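Local structure of sulfur oxygenase/reductase (Halothiobacillus neapolitanus, 6QPA) at residues Met302-Gly306 / Leu307-His311. The protein probably catalyses the oxygen-dependent oxidation and reduction of sulfur at an iron site, as an assembly of 24 chains. Sequence-based numbering, arbitrary orientation.
Sequences MMEQG and LWRKH
Gln305 reaches forward along the chain to Leu307, where its OE1 accepts the backbone N-H at 3.0 Å from Leu307 N; the N-H...O angle of 168° makes the bond nearly straight, although the donor is tilted 33° from the carbonyl plane. The bend at chi2 (72°) turns the amide toward this N-H and lays OE1 3.2 Å from Leu307 CD1, the two side chains crossing at about a right angle. The other end of the amide, NE2, is bonded to Asp275 of the second subunit, which helps fix its rotation. With alanine at Gln305, the Leu307 N-H would probably lose this acceptor and Asp275 of the second subunit this donor.

A second polar link is made by backbone alone: Arg309 N donates to Gly306 O at 3.0 Å. By packing, Arg309 CG sits 3.6 Å above the Trp308 ring, over its centre, while Gln305 O meets the ring edge in plane, 3.3 Å from Trp308 CD1. Glu304 OE2 and Arg309 NH2, 4.2 Å apart, are opposite charges without a salt bridge, since no N-H points at the oxygen; Glu304 is salt-bridged to Arg158 and accepts from Ser156 N, Arg309 is salt-bridged to Glu258.

Strand 290-305 thus ends in a turn closed by i to i+3 backbone bonds, at the second-subunit interface, consistent with the family's dimeric alpha-beta-barrel fold.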
ATOM      1  N   MET A 302     -18.779 -34.612 -27.311  1.00 42.15           N
ATOM      2  CA  MET A 302     -19.405 -33.318 -27.081  1.00 44.54           C
ATOM      3  C   MET A 302     -20.877 -33.349 -27.463  1.00 46.65           C
ATOM      4  O   MET A 302     -21.738 -32.891 -26.707  1.00 48.19           O
ATOM      5  CB  MET A 302     -18.683 -32.233 -27.879  1.00 42.14           C
ATOM      6  CG  MET A 302     -17.314 -31.840 -27.393  1.00 53.09           C
ATOM      7  SD  MET A 302     -17.110 -32.014 -25.584  0.53 52.14           S
ATOM      8  CE  MET A 302     -17.736 -30.432 -24.996  0.53 42.79           C
ATOM      9  N   MET A 303     -21.177 -33.843 -28.659  1.00 41.27           N
ATOM     10  CA  MET A 303     -22.530 -33.895 -29.191  1.00 42.54           C
ATOM     11  C   MET A 303     -22.677 -35.263 -29.812  1.00 37.20           C
ATOM     12  O   MET A 303     -21.706 -35.801 -30.342  1.00 34.30           O
ATOM     13  CB  MET A 303     -22.800 -32.814 -30.256  1.00 47.44           C
ATOM     14  CG  MET A 303     -22.538 -31.388 -29.798  1.00 73.96           C
ATOM     15  SD  MET A 303     -23.151 -30.152 -30.966  1.00 97.31           S
ATOM     16  CE  MET A 303     -21.746 -29.027 -31.046  1.00 98.94           C
ATOM     17  N   GLU A 304     -23.861 -35.845 -29.700  1.00 32.09           N
ATOM     18  CA  GLU A 304     -24.101 -37.151 -30.292  1.00 35.83           C
ATOM     19  C   GLU A 304     -25.507 -37.181 -30.845  1.00 33.51           C
ATOM     20  O   GLU A 304     -26.434 -36.648 -30.225  1.00 33.17           O
ATOM     21  CB  GLU A 304     -23.970 -38.281 -29.278  1.00 34.16           C
ATOM     22  CG  GLU A 304     -22.718 -38.254 -28.454  1.00 41.33           C
ATOM     23  CD  GLU A 304     -22.674 -39.430 -27.503  1.00 35.64           C
ATOM     24  OE1 GLU A 304     -23.038 -39.236 -26.323  1.00 28.95           O
ATOM     25  OE2 GLU A 304     -22.304 -40.541 -27.953  1.00 31.60           O
ATOM     26  N   GLN A 305     -25.659 -37.775 -32.019  1.00 34.52           N
ATOM     27  CA  GLN A 305     -26.975 -38.224 -32.469  1.00 40.19           C
ATOM     28  C   GLN A 305     -26.785 -39.725 -32.660  1.00 37.06           C
ATOM     29  O   GLN A 305     -26.176 -40.182 -33.640  1.00 33.17           O
ATOM     30  CB  GLN A 305     -27.489 -37.432 -33.687  1.00 42.88           C
ATOM     31  CG  GLN A 305     -27.738 -38.148 -35.000  1.00 63.58           C
ATOM     32  CD  GLN A 305     -28.954 -39.054 -35.031  1.00 55.61           C
ATOM     33  OE1 GLN A 305     -29.215 -39.835 -34.109  1.00 48.23           O
ATOM     34  NE2 GLN A 305     -29.686 -38.983 -36.136  1.00 54.46           N
ATOM     35  N   GLY A 306     -27.243 -40.486 -31.660  1.00 34.13           N
ATOM     36  CA  GLY A 306     -26.840 -41.868 -31.527  1.00 31.38           C
ATOM     37  C   GLY A 306     -27.795 -42.903 -32.085  1.00 37.55           C
ATOM     38  O   GLY A 306     -27.636 -44.086 -31.781  1.00 38.66           O
ATOM     39  N   LEU A 307     -28.764 -42.514 -32.926  1.00 32.51           N
ATOM     40  CA  LEU A 307     -29.714 -43.516 -33.406  1.00 47.31           C
ATOM     41  C   LEU A 307     -29.070 -44.572 -34.300  1.00 44.48           C
ATOM     42  O   LEU A 307     -29.613 -45.672 -34.433  1.00 37.77           O
ATOM     43  CB  LEU A 307     -30.899 -42.858 -34.103  1.00 50.57           C
ATOM     44  CG  LEU A 307     -31.896 -42.477 -32.994  1.00 56.06           C
ATOM     45  CD1 LEU A 307     -31.847 -40.979 -32.623  1.00 52.20           C
ATOM     46  CD2 LEU A 307     -33.313 -42.991 -33.265  1.00 51.63           C
ATOM     47  N   TRP A 308     -27.923 -44.276 -34.901  1.00 37.23           N
ATOM     48  CA  TRP A 308     -27.217 -45.295 -35.664  1.00 37.76           C
ATOM     49  C   TRP A 308     -26.866 -46.514 -34.812  1.00 43.31           C
ATOM     50  O   TRP A 308     -26.759 -47.627 -35.333  1.00 44.55           O
ATOM     51  CB  TRP A 308     -25.961 -44.681 -36.254  1.00 37.18           C
ATOM     52  CG  TRP A 308     -24.970 -44.249 -35.220  1.00 37.74           C
ATOM     53  CD1 TRP A 308     -24.939 -43.063 -34.549  1.00 39.35           C
ATOM     54  CD2 TRP A 308     -23.855 -45.013 -34.742  1.00 31.69           C
ATOM     55  NE1 TRP A 308     -23.863 -43.040 -33.686  1.00 35.88           N
ATOM     56  CE2 TRP A 308     -23.180 -44.222 -33.800  1.00 30.80           C
ATOM     57  CE3 TRP A 308     -23.351 -46.281 -35.045  1.00 38.86           C
ATOM     58  CZ2 TRP A 308     -22.039 -44.666 -33.138  1.00 40.17           C
ATOM     59  CZ3 TRP A 308     -22.222 -46.719 -34.393  1.00 30.77           C
ATOM     60  CH2 TRP A 308     -21.571 -45.914 -33.457  1.00 33.43           C
ATOM     61  N   ARG A 309     -26.657 -46.327 -33.506  1.00 34.51           N
ATOM     62  CA  ARG A 309     -26.320 -47.465 -32.659  1.00 39.59           C
ATOM     63  C   ARG A 309     -27.447 -48.475 -32.598  1.00 49.34           C
ATOM     64  O   ARG A 309     -27.190 -49.671 -32.438  1.00 46.06           O
ATOM     65  CB  ARG A 309     -26.007 -47.016 -31.246  1.00 34.64           C
ATOM     66  CG  ARG A 309     -24.910 -46.019 -31.127  1.00 42.20           C
ATOM     67  CD  ARG A 309     -24.866 -45.500 -29.679  1.00 46.21           C
ATOM     68  NE  ARG A 309     -23.565 -44.920 -29.506  1.00 48.91           N
ATOM     69  CZ  ARG A 309     -22.668 -45.279 -28.605  1.00 41.73           C
ATOM     70  NH1 ARG A 309     -22.916 -46.210 -27.674  1.00 36.10           N
ATOM     71  NH2 ARG A 309     -21.503 -44.656 -28.646  1.00 43.94           N
ATOM     72  N   LYS A 310     -28.695 -48.011 -32.733  1.00 55.04           N
ATOM     73  CA  LYS A 310     -29.853 -48.875 -32.549  1.00 61.21           C
ATOM     74  C   LYS A 310     -29.903 -49.994 -33.578  1.00 64.11           C
ATOM     75  O   LYS A 310     -30.501 -51.039 -33.305  1.00 76.51           O
ATOM     76  CB  LYS A 310     -31.150 -48.055 -32.602  1.00 64.44           C
ATOM     77  CG  LYS A 310     -31.388 -47.143 -31.394  1.00 74.22           C
ATOM     78  CD  LYS A 310     -32.886 -46.852 -31.132  1.00 76.69           C
ATOM     79  CE  LYS A 310     -33.084 -45.892 -29.926  1.00 76.71           C
ATOM     80  NZ  LYS A 310     -34.478 -45.852 -29.347  1.00 66.14           N
ATOM     81  N   HIS A 311     -29.281 -49.819 -34.739  1.00 64.15           N
ATOM     82  CA  HIS A 311     -29.220 -50.873 -35.748  1.00 78.39           C
ATOM     83  C   HIS A 311     -27.754 -51.192 -36.048  1.00 83.50           C
ATOM     84  O   HIS A 311     -27.202 -50.794 -37.075  1.00 89.86           O
ATOM     85  CB  HIS A 311     -30.006 -50.497 -37.017  1.00 93.62           C
ATOM     86  CG  HIS A 311     -29.961 -49.041 -37.363  1.00106.38           C
ATOM     87  ND1 HIS A 311     -28.917 -48.475 -38.067  1.00108.15           N
ATOM     88  CD2 HIS A 311     -30.846 -48.042 -37.130  1.00107.84           C
ATOM     89  CE1 HIS A 311     -29.155 -47.186 -38.238  1.00109.09           C
ATOM     90  NE2 HIS A 311     -30.319 -46.898 -37.680  1.00108.11           N
TER